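Local structure of probable transcriptional repressor protein (Mycobacterium tuberculosis, 4FX0) at residues B[114-117]-B[118-122]; B[129-132]-B[133-137]. The protein probably binds DNA as a MarR-family transcriptional repressor that senses oxidation. All blocks are in the same frame, centred on the assembly; numbering follows the deposited sequence.

Contact 1 and contact 2 come in series along the chain: 114-122 runs through the last turns of helix 99-119, and 129-137 lies within the next helix, 126-142. Their centres are about 17 Å apart and their nearest atoms about 6 Å, so the two do not touch, although Trp126 at the start of the second helix packs on Gln116 and Thr120 of the first. Both also meet the second subunit. In MarR-family proteins the terminal helices build the dimerisation region, apart from the winged helix-turn-helix; the two contacts illustrate how local i to i+4 geometry sets out the side chains that join the subunits.

Contact 1: B[114-117]-B[118-122]; sequences GVQA and EVTAS
Gln116 and Thr120 meet one turn apart near the C-terminal end of helix 99-119, in the helical dimerisation region of the MarR fold. The carbonyl oxygen of Gln116 takes two bonds from the same residue: Thr120 N at 3.0 Å, with a fairly straight N-H angle of 161°, and the Thr120 hydroxyl OG1 at 2.7 Å. The two donors approach from opposite faces of the carbonyl plane, the hydroxyl tilted from it by 32°. This is the familiar way in which a threonine folds its hydroxyl back onto the carbonyl four residues earlier. The first torsion of Thr120 (chi1 61°) makes it possible, setting OG1 between the backbone N and the carbonyl carbon while the methyl CG2 lies beside the backbone N.

That methyl lies 4.1 Å from Gln116 CD, and the two side chains pass at a slant. Gln116 leaves the backbone with CG opposite its N, then bends at chi2, which turns the amide aside and brings its carbon and NE2 near the Thr120 methyl. There OE1 accepts from Tyr22 OH of helix 7-26 and from Ala7 N of the second subunit, while NE2 donates to Glu5 O of that subunit. The side chain also packs on Trp126 and on Cys6 of the second subunit, and its amide ties three parts of the dimer together, with partners on both of its ends restraining its rotation.

On another side of the helix Val115 and Val119 form a buried apolar pair. Val115 packs on Tyr22 and Ala25, Val119 on Leu18 and on Leu136 of the second subunit. The two valines approach each other loosely through single methyl branches, Val115 CG2 and Val119 CG2 lying 4.3 Å apart.

Contact 2: B[129-132]-B[133-137]; sequences VRRD and IANLG
The backbone from Val129 to Gly137 is regular alpha-helix, held by i to i+4 bonds such as those from Ile133 N to Val129 O, at 2.9 Å, and from Ala134 N to Arg130 O. Beside the first of these pairs, Val129 CG1 touches Ile133 CD1 at 3.8 Å. Ile133 has CG1 beside its own backbone N (chi1 -62°) and runs on extended, an course that brings its terminal methyl back to the valine of the preceding turn. CG1 of Ile133 also sits just beyond Val129 O.

This buried apolar pair belongs to helix 126-142, one of the helices of the MarR dimerisation region, and it faces the second subunit. There Ile133 packs on Ala14, Val129 on Asp132, and Leu136 on Ser122, all three partners being residues of the other chain. Arg130 turns to the same subunit with its polar end, where NH1 forms a salt bridge with Asp4 OD1 of the second chain.

Elsewhere on the helix, Arg131 and Asn135 run side by side in the same direction. It is the aliphatic part of the arginine that does the touching, CG lying 3.3 Å from Asn135 ND2, while the guanidinium and amide planes are turned 45° apart. Asn135 keeps CG beside its backbone N, which brings the amide back beside Arg131 O. ND2 comes within 3.0 Å of Arg131 O, but at an angle too poor for a hydrogen bond; that oxygen instead accepts from Asn135 N at 2.7 Å.

Contact 1: B[114-117]-B[118-122]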
ATOM      1  N   GLY B 114      10.068 -17.264   1.419  1.00 74.18           N
ATOM      2  CA  GLY B 114       9.587 -17.879   2.642  1.00 66.56           C
ATOM      3  C   GLY B 114       8.376 -17.169   3.216  1.00 69.60           C
ATOM      4  O   GLY B 114       7.402 -17.808   3.610  1.00 66.06           O
ATOM      5  N   VAL B 115       8.438 -15.842   3.264  1.00 74.34           N
ATOM      6  CA  VAL B 115       7.335 -15.047   3.793  1.00 61.46           C
ATOM      7  C   VAL B 115       6.126 -15.103   2.860  1.00 52.83           C
ATOM      8  O   VAL B 115       4.983 -15.137   3.313  1.00 47.26           O
ATOM      9  CB  VAL B 115       7.752 -13.578   4.032  1.00 56.20           C
ATOM     10  CG1 VAL B 115       8.167 -12.917   2.728  1.00 43.59           C
ATOM     11  CG2 VAL B 115       6.621 -12.805   4.696  1.00 59.21           C
ATOM     12  N   GLN B 116       6.389 -15.118   1.557  1.00 54.41           N
ATOM     13  CA  GLN B 116       5.336 -15.236   0.555  1.00 34.53           C
ATOM     14  C   GLN B 116       4.541 -16.517   0.768  1.00 57.82           C
ATOM     15  O   GLN B 116       3.310 -16.509   0.752  1.00 72.95           O
ATOM     16  CB  GLN B 116       5.944 -15.235  -0.850  1.00 41.49           C
ATOM     17  CG  GLN B 116       4.942 -15.445  -1.976  1.00 46.84           C
ATOM     18  CD  GLN B 116       4.195 -14.177  -2.343  1.00 54.64           C
ATOM     19  OE1 GLN B 116       4.219 -13.191  -1.605  1.00 62.05           O
ATOM     20  NE2 GLN B 116       3.531 -14.194  -3.492  1.00 50.57           N
ATOM     21  N   ALA B 117       5.255 -17.618   0.970  1.00 58.18           N
ATOM     22  CA  ALA B 117       4.626 -18.916   1.175  1.00 56.61           C
ATOM     23  C   ALA B 117       3.825 -18.948   2.472  1.00 43.61           C
ATOM     24  O   ALA B 117       2.728 -19.499   2.521  1.00 40.45           O
ATOM     25  CB  ALA B 117       5.677 -20.018   1.172  1.00 49.00           C
ATOM     26  N   GLU B 118       4.382 -18.348   3.518  1.00 50.90           N
ATOM     27  CA  GLU B 118       3.761 -18.361   4.837  1.00 53.30           C
ATOM     28  C   GLU B 118       2.511 -17.486   4.875  1.00 61.66           C
ATOM     29  O   GLU B 118       1.554 -17.782   5.591  1.00 78.25           O
ATOM     30  CB  GLU B 118       4.767 -17.899   5.896  1.00 71.56           C
ATOM     31  CG  GLU B 118       4.360 -18.198   7.329  1.00 93.69           C
ATOM     32  CD  GLU B 118       5.478 -17.920   8.317  1.00107.71           C
ATOM     33  OE1 GLU B 118       6.581 -17.532   7.875  1.00110.79           O
ATOM     34  OE2 GLU B 118       5.257 -18.092   9.534  1.00110.11           O
ATOM     35  N   VAL B 119       2.525 -16.411   4.094  1.00 60.69           N
ATOM     36  CA  VAL B 119       1.409 -15.469   4.061  1.00 60.50           C
ATOM     37  C   VAL B 119       0.272 -15.930   3.149  1.00 63.77           C
ATOM     38  O   VAL B 119      -0.902 -15.811   3.502  1.00 49.55           O
ATOM     39  CB  VAL B 119       1.879 -14.056   3.648  1.00 45.18           C
ATOM     40  CG1 VAL B 119       0.765 -13.297   2.947  1.00 40.66           C
ATOM     41  CG2 VAL B 119       2.379 -13.289   4.865  1.00 43.07           C
ATOM     42  N   THR B 120       0.623 -16.463   1.982  1.00 62.72           N
ATOM     43  CA  THR B 120      -0.378 -16.900   1.012  1.00 53.72           C
ATOM     44  C   THR B 120      -0.946 -18.277   1.353  1.00 60.41           C
ATOM     45  O   THR B 120      -1.733 -18.839   0.590  1.00 59.83           O
ATOM     46  CB  THR B 120       0.189 -16.925  -0.419  1.00 51.66           C
ATOM     47  OG1 THR B 120       1.284 -17.847  -0.486  1.00 60.39           O
ATOM     48  CG2 THR B 120       0.671 -15.539  -0.824  1.00 37.98           C
ATOM     49  N   ALA B 121      -0.542 -18.816   2.497  1.00 59.06           N
ATOM     50  CA  ALA B 121      -1.084 -20.081   2.975  1.00 65.63           C
ATOM     51  C   ALA B 121      -2.356 -19.816   3.772  1.00 66.51           C
ATOM     52  O   ALA B 121      -3.050 -20.743   4.194  1.00 53.77           O
ATOM     53  CB  ALA B 121      -0.059 -20.809   3.826  1.00 41.18           C
ATOM     54  N   SER B 122      -2.652 -18.534   3.965  1.00 67.34           N
ATOM     55  CA  SER B 122      -3.841 -18.105   4.691  1.00 55.01           C
ATOM     56  C   SER B 122      -5.050 -18.035   3.763  1.00 57.60           C
ATOM     57  O   SER B 122      -6.155 -17.709   4.196  1.00 69.06           O
ATOM     58  CB  SER B 122      -3.598 -16.736   5.330  1.00 51.83           C
ATOM     59  OG  SER B 122      -4.001 -16.724   6.687  1.00 75.10           O
TER

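Contact 2: B[129-132]-B[133-137]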
ATOM      1  N   VAL B 129      -7.029 -15.357  -5.450  1.00 65.37           N
ATOM      2  CA  VAL B 129      -7.130 -14.164  -4.616  1.00 54.32           C
ATOM      3  C   VAL B 129      -6.285 -13.017  -5.157  1.00 61.40           C
ATOM      4  O   VAL B 129      -6.719 -11.865  -5.165  1.00 74.73           O
ATOM      5  CB  VAL B 129      -6.701 -14.457  -3.169  1.00 54.29           C
ATOM      6  CG1 VAL B 129      -6.700 -13.176  -2.346  1.00 55.97           C
ATOM      7  CG2 VAL B 129      -7.617 -15.503  -2.548  1.00 54.39           C
ATOM      8  N   ARG B 130      -5.075 -13.334  -5.603  1.00 52.17           N
ATOM      9  CA  ARG B 130      -4.186 -12.329  -6.164  1.00 48.58           C
ATOM     10  C   ARG B 130      -4.884 -11.617  -7.312  1.00 51.70           C
ATOM     11  O   ARG B 130      -5.004 -10.391  -7.323  1.00 57.87           O
ATOM     12  CB  ARG B 130      -2.894 -12.973  -6.668  1.00 44.26           C
ATOM     13  CG  ARG B 130      -1.806 -11.974  -7.027  1.00 44.46           C
ATOM     14  CD  ARG B 130      -0.825 -12.558  -8.028  1.00 45.91           C
ATOM     15  NE  ARG B 130      -1.416 -12.665  -9.358  1.00 51.92           N
ATOM     16  CZ  ARG B 130      -1.353 -11.709 -10.278  1.00 66.01           C
ATOM     17  NH1 ARG B 130      -0.721 -10.572 -10.017  1.00 75.06           N
ATOM     18  NH2 ARG B 130      -1.921 -11.890 -11.463  1.00 60.84           N
ATOM     19  N   ARG B 131      -5.348 -12.402  -8.279  1.00 46.08           N
ATOM     20  CA  ARG B 131      -6.015 -11.860  -9.455  1.00 51.20           C
ATOM     21  C   ARG B 131      -7.218 -11.007  -9.058  1.00 65.26           C
ATOM     22  O   ARG B 131      -7.452  -9.948  -9.637  1.00 57.31           O
ATOM     23  CB  ARG B 131      -6.444 -12.994 -10.385  1.00 48.32           C
ATOM     24  CG  ARG B 131      -7.056 -12.537 -11.694  1.00 49.93           C
ATOM     25  CD  ARG B 131      -7.426 -13.733 -12.554  1.00 99.78           C
ATOM     26  NE  ARG B 131      -6.367 -14.739 -12.569  1.00 93.52           N
ATOM     27  CZ  ARG B 131      -6.398 -15.869 -11.867  1.00 86.55           C
ATOM     28  NH1 ARG B 131      -7.440 -16.147 -11.096  1.00 93.06           N
ATOM     29  NH2 ARG B 131      -5.386 -16.725 -11.940  1.00 75.23           N
ATOM     30  N   ASP B 132      -7.976 -11.471  -8.069  1.00 73.15           N
ATOM     31  CA  ASP B 132      -9.104 -10.706  -7.548  1.00 69.14           C
ATOM     32  C   ASP B 132      -8.651  -9.336  -7.051  1.00 59.01           C
ATOM     33  O   ASP B 132      -9.169  -8.306  -7.484  1.00 62.82           O
ATOM     34  CB  ASP B 132      -9.803 -11.469  -6.420  1.00 85.68           C
ATOM     35  CG  ASP B 132     -10.800 -12.493  -6.933  1.00100.00           C
ATOM     36  OD1 ASP B 132     -11.522 -12.187  -7.906  1.00 97.86           O
ATOM     37  OD2 ASP B 132     -10.864 -13.603  -6.363  1.00109.60           O
ATOM     38  N   ILE B 133      -7.683  -9.334  -6.140  1.00 60.47           N
ATOM     39  CA  ILE B 133      -7.153  -8.096  -5.577  1.00 57.34           C
ATOM     40  C   ILE B 133      -6.678  -7.153  -6.674  1.00 56.46           C
ATOM     41  O   ILE B 133      -7.023  -5.971  -6.684  1.00 59.90           O
ATOM     42  CB  ILE B 133      -5.987  -8.375  -4.608  1.00 58.59           C
ATOM     43  CG1 ILE B 133      -6.468  -9.226  -3.429  1.00 58.87           C
ATOM     44  CG2 ILE B 133      -5.375  -7.068  -4.120  1.00 52.21           C
ATOM     45  CD1 ILE B 133      -5.363  -9.638  -2.476  1.00 53.84           C
ATOM     46  N   ALA B 134      -5.881  -7.684  -7.595  1.00 50.65           N
ATOM     47  CA  ALA B 134      -5.390  -6.902  -8.721  1.00 56.42           C
ATOM     48  C   ALA B 134      -6.552  -6.382  -9.561  1.00 61.89           C
ATOM     49  O   ALA B 134      -6.581  -5.210  -9.936  1.00 67.13           O
ATOM     50  CB  ALA B 134      -4.444  -7.733  -9.573  1.00 61.14           C
ATOM     51  N   ASN B 135      -7.510  -7.257  -9.852  1.00 60.14           N
ATOM     52  CA  ASN B 135      -8.708  -6.851 -10.575  1.00 57.05           C
ATOM     53  C   ASN B 135      -9.465  -5.777  -9.808  1.00 59.10           C
ATOM     54  O   ASN B 135     -10.093  -4.900 -10.400  1.00 70.93           O
ATOM     55  CB  ASN B 135      -9.622  -8.048 -10.840  1.00 69.31           C
ATOM     56  CG  ASN B 135      -9.050  -9.001 -11.872  1.00 67.93           C
ATOM     57  OD1 ASN B 135      -8.248  -8.608 -12.718  1.00 61.27           O
ATOM     58  ND2 ASN B 135      -9.466 -10.261 -11.810  1.00 79.46           N
ATOM     59  N   LEU B 136      -9.398  -5.851  -8.484  1.00 51.12           N
ATOM     60  CA  LEU B 136     -10.034  -4.860  -7.629  1.00 56.11           C
ATOM     61  C   LEU B 136      -9.323  -3.520  -7.772  1.00 55.86           C
ATOM     62  O   LEU B 136      -9.961  -2.469  -7.835  1.00 56.86           O
ATOM     63  CB  LEU B 136     -10.003  -5.319  -6.171  1.00 65.97           C
ATOM     64  CG  LEU B 136     -10.888  -4.548  -5.191  1.00 64.30           C
ATOM     65  CD1 LEU B 136     -12.352  -4.677  -5.581  1.00 45.38           C
ATOM     66  CD2 LEU B 136     -10.662  -5.046  -3.773  1.00 46.55           C
ATOM     67  N   GLY B 137      -7.996  -3.570  -7.829  1.00 51.57           N
ATOM     68  CA  GLY B 137      -7.190  -2.376  -8.001  1.00 50.54           C
ATOM     69  C   GLY B 137      -7.416  -1.716  -9.348  1.00 54.20           C
ATOM     70  O   GLY B 137      -7.636  -0.508  -9.423  1.00 48.62           O
TER